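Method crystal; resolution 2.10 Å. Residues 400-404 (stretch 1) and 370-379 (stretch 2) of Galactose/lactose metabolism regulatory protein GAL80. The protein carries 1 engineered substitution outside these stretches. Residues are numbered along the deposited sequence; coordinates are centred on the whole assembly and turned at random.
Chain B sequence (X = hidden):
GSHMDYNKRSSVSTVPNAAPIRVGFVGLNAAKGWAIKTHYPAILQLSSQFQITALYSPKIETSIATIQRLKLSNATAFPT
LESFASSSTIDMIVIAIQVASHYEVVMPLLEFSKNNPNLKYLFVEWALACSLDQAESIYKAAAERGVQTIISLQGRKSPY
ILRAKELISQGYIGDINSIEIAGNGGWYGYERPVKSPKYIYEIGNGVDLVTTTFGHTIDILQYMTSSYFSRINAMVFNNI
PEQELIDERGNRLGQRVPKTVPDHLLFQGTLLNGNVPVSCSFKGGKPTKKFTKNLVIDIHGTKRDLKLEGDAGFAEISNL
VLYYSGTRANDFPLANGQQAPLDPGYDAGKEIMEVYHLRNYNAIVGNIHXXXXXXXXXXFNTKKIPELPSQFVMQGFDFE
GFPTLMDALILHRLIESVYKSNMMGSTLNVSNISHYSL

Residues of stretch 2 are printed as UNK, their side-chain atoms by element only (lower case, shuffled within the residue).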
# COMPACT_ATOMS: atom_id res chain seq x y z
N GLU B 400 -16.21 -21.95 13.73
CA GLU B 400 -16.91 -22.27 14.98
C GLU B 400 -16.47 -21.45 16.16
O GLU B 400 -15.34 -20.95 16.22
CB GLU B 400 -16.66 -23.74 15.34
CG GLU B 400 -17.56 -24.71 14.62
CD GLU B 400 -17.84 -24.28 13.21
OE1 GLU B 400 -19.03 -24.10 12.87
OE2 GLU B 400 -16.87 -24.10 12.44
N GLY B 401 -17.36 -21.35 17.14
CA GLY B 401 -17.03 -20.76 18.41
C GLY B 401 -16.99 -19.25 18.32
O GLY B 401 -17.84 -18.63 17.70
N PHE B 402 -15.97 -18.68 18.94
CA PHE B 402 -15.86 -17.25 19.07
C PHE B 402 -14.45 -17.00 19.57
O PHE B 402 -13.85 -17.88 20.20
CB PHE B 402 -16.86 -16.75 20.10
CG PHE B 402 -16.89 -17.57 21.36
CD1 PHE B 402 -17.86 -18.53 21.56
CD2 PHE B 402 -15.92 -17.39 22.35
CE1 PHE B 402 -17.88 -19.29 22.72
CE2 PHE B 402 -15.94 -18.14 23.50
CZ PHE B 402 -16.92 -19.09 23.69
N PRO B 403 -13.91 -15.80 19.31
CA PRO B 403 -12.53 -15.49 19.68
C PRO B 403 -12.41 -15.33 21.18
O PRO B 403 -13.34 -14.85 21.84
CB PRO B 403 -12.26 -14.14 19.00
CG PRO B 403 -13.57 -13.67 18.47
CD PRO B 403 -14.64 -14.60 18.87
N THR B 404 -11.26 -15.72 21.72
CA THR B 404 -11.03 -15.72 23.15
C THR B 404 -9.91 -14.76 23.49
O THR B 404 -9.34 -14.12 22.61
CB THR B 404 -10.58 -17.11 23.60
OG1 THR B 404 -9.25 -17.35 23.13
CG2 THR B 404 -11.50 -18.17 23.03
N UNK B 370 -24.40 -11.18 16.87
CA UNK B 370 -24.04 -12.47 16.31
C UNK B 370 -22.96 -13.14 17.14
O UNK B 370 -22.82 -14.36 17.14
n UNK B 370 -23.56 -14.02 9.93
n UNK B 370 -25.48 -12.79 10.19
n UNK B 370 -23.73 -12.56 11.70
c UNK B 370 -23.62 -12.32 14.84
c UNK B 370 -24.81 -12.11 13.90
c UNK B 370 -24.26 -13.13 10.61
c UNK B 370 -24.40 -11.57 12.53
N UNK B 371 -22.19 -12.32 17.85
CA UNK B 371 -21.20 -12.84 18.79
C UNK B 371 -21.89 -13.50 19.99
O UNK B 371 -21.56 -14.62 20.38
c UNK B 371 -18.32 -10.88 20.59
c UNK B 371 -19.23 -12.08 20.32
c UNK B 371 -18.43 -13.30 19.89
c UNK B 371 -20.27 -11.71 19.26
N UNK B 372 -22.86 -12.80 20.57
CA UNK B 372 -23.66 -13.35 21.66
C UNK B 372 -24.34 -14.64 21.23
O UNK B 372 -24.33 -15.63 21.95
c UNK B 372 -23.57 -10.27 23.00
c UNK B 372 -24.22 -11.47 23.26
c UNK B 372 -23.93 -11.06 25.63
c UNK B 372 -23.11 -9.48 24.03
c UNK B 372 -23.29 -9.87 25.33
o UNK B 372 -22.83 -9.07 26.34
c UNK B 372 -24.39 -11.85 24.59
c UNK B 372 -24.71 -12.35 22.14
N UNK B 373 -24.92 -14.62 20.04
CA UNK B 373 -25.60 -15.80 19.51
C UNK B 373 -24.64 -16.99 19.44
O UNK B 373 -24.98 -18.09 19.87
n UNK B 373 -29.27 -15.73 17.99
o UNK B 373 -28.70 -17.67 18.96
c UNK B 373 -27.05 -16.63 17.57
c UNK B 373 -26.20 -15.51 18.13
c UNK B 373 -28.42 -16.72 18.23
N UNK B 374 -23.44 -16.75 18.93
CA UNK B 374 -22.47 -17.82 18.77
C UNK B 374 -22.04 -18.37 20.14
O UNK B 374 -21.64 -19.53 20.26
o UNK B 374 -20.28 -16.71 18.76
c UNK B 374 -21.25 -17.36 17.95
N UNK B 375 -22.16 -17.54 21.17
CA UNK B 375 -21.81 -17.96 22.52
C UNK B 375 -22.82 -18.98 23.07
O UNK B 375 -22.45 -20.09 23.45
c UNK B 375 -21.57 -17.25 24.92
c UNK B 375 -20.50 -15.90 23.10
c UNK B 375 -20.29 -14.70 24.01
c UNK B 375 -21.70 -16.77 23.48
N UNK B 376 -24.10 -18.60 23.09
CA UNK B 376 -25.13 -19.49 23.61
C UNK B 376 -25.22 -20.79 22.80
O UNK B 376 -25.43 -21.85 23.36
c UNK B 376 -26.49 -18.79 23.64
o UNK B 376 -27.06 -18.73 22.35
N UNK B 377 -25.04 -20.69 21.49
CA UNK B 377 -25.07 -21.86 20.63
C UNK B 377 -23.97 -22.84 21.02
O UNK B 377 -24.16 -24.06 20.96
c UNK B 377 -26.19 -20.83 18.63
c UNK B 377 -24.93 -21.46 19.17
o UNK B 377 -26.27 -20.64 17.40
o UNK B 377 -27.09 -20.53 19.44
N UNK B 378 -22.82 -22.31 21.39
CA UNK B 378 -21.76 -23.12 21.96
C UNK B 378 -22.25 -23.64 23.30
O UNK B 378 -22.13 -24.82 23.61
c UNK B 378 -18.77 -24.02 22.77
c UNK B 378 -20.50 -22.28 22.16
c UNK B 378 -17.63 -23.98 24.88
c UNK B 378 -18.34 -22.84 25.23
c UNK B 378 -19.50 -22.88 23.12
c UNK B 378 -19.27 -22.29 24.35
c UNK B 378 -17.85 -24.57 23.65
N UNK B 379 -22.82 -22.73 24.08
CA UNK B 379 -23.20 -23.02 25.45
C UNK B 379 -24.34 -24.02 25.56
O UNK B 379 -24.40 -24.79 26.50
c UNK B 379 -24.08 -21.97 27.56
n UNK B 379 -23.25 -22.32 28.59
n UNK B 379 -25.23 -22.19 29.41
c UNK B 379 -25.33 -21.89 28.08
c UNK B 379 -23.58 -21.74 26.17
c UNK B 379 -23.96 -22.45 29.70

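Position 370 opens the helical stretch with three carbons, a nitrogen, then a carbon carrying two more nitrogens: a guanidinium, so Arg370. It stays out of reach of stretch 1, and its NE is satisfied elsewhere in the structure.

Position 371 has four carbons, forked at the second, and one carbon at its end rests against both Phe402 and Pro403: Leu371. Its CA-to-CB bond points sideways, yet the t,p rotamer brings the end nearer, placing CD1 3.8 Å from CB of Phe402 and 4.1 Å from CD of Pro403. One methyl thus meets two consecutive residues of the loop.

Position 372 carries one carbon and a six-carbon ring bearing an oxygen, a phenol: Tyr372, beyond the reach of stretch 1. Position 373 has three carbons, the third holding one oxygen and one nitrogen. That terminal amide identifies Gln373, also remote from the loop.

Position 374 has one carbon and one oxygen, points toward stretch 1, and sets that oxygen near Gly401 and Phe402; it is Ser374. Its hydroxyl donates to the backbone O of Leu371, OG to O 2.9 Å, one turn back. The same OG lies 3.3 Å from O of Gly401 and 3.7 Å from CB of Phe402, but no hydrogen bond crosses here: the small side chain spends its proton on its own helix while letting the loop come close.

Position 375 shows four carbons forked at the first, one arm two carbons long, and that arm lies over one face of the Phe402 ring: Ile375. Its CG1 is 4.0 Å from CD1 of Phe402.

Position 376, again one carbon and one oxygen, is Ser376; it points away from the loop. Position 377 has two carbons, the second bearing two oxygens, a carboxylate: Asp377, out of reach.

Position 378 is one carbon and a plain six-carbon ring, pointing toward stretch 1 and packed against the Phe402 ring: Phe378. Its CD2 lies 3.7 Å from CE1 of Phe402. Position 379 ends the stretch with one carbon and a five-membered ring of three carbons and two nitrogens, His379, whose end leads away.

The contact follows the helical repeat: 371, 374, 375 and 378 present one stripe, and Phe402 lies against all four. Its ring directs an edge toward the face of Phe378 in an offset edge-to-face pair, centroids 5.5 Å apart and planes at 78°. Gly401, at phi 77°, adopts a backbone shape that favours glycine and approaches the helix at Ser374, CA to CA 6.2 Å. The rule is compact: one buried aromatic supplies most of the loop's covered area, apolar packing holds it, and no hydrogen bond crosses between loop and helix.

Stretch 2 370-379: RLYQSISDFH
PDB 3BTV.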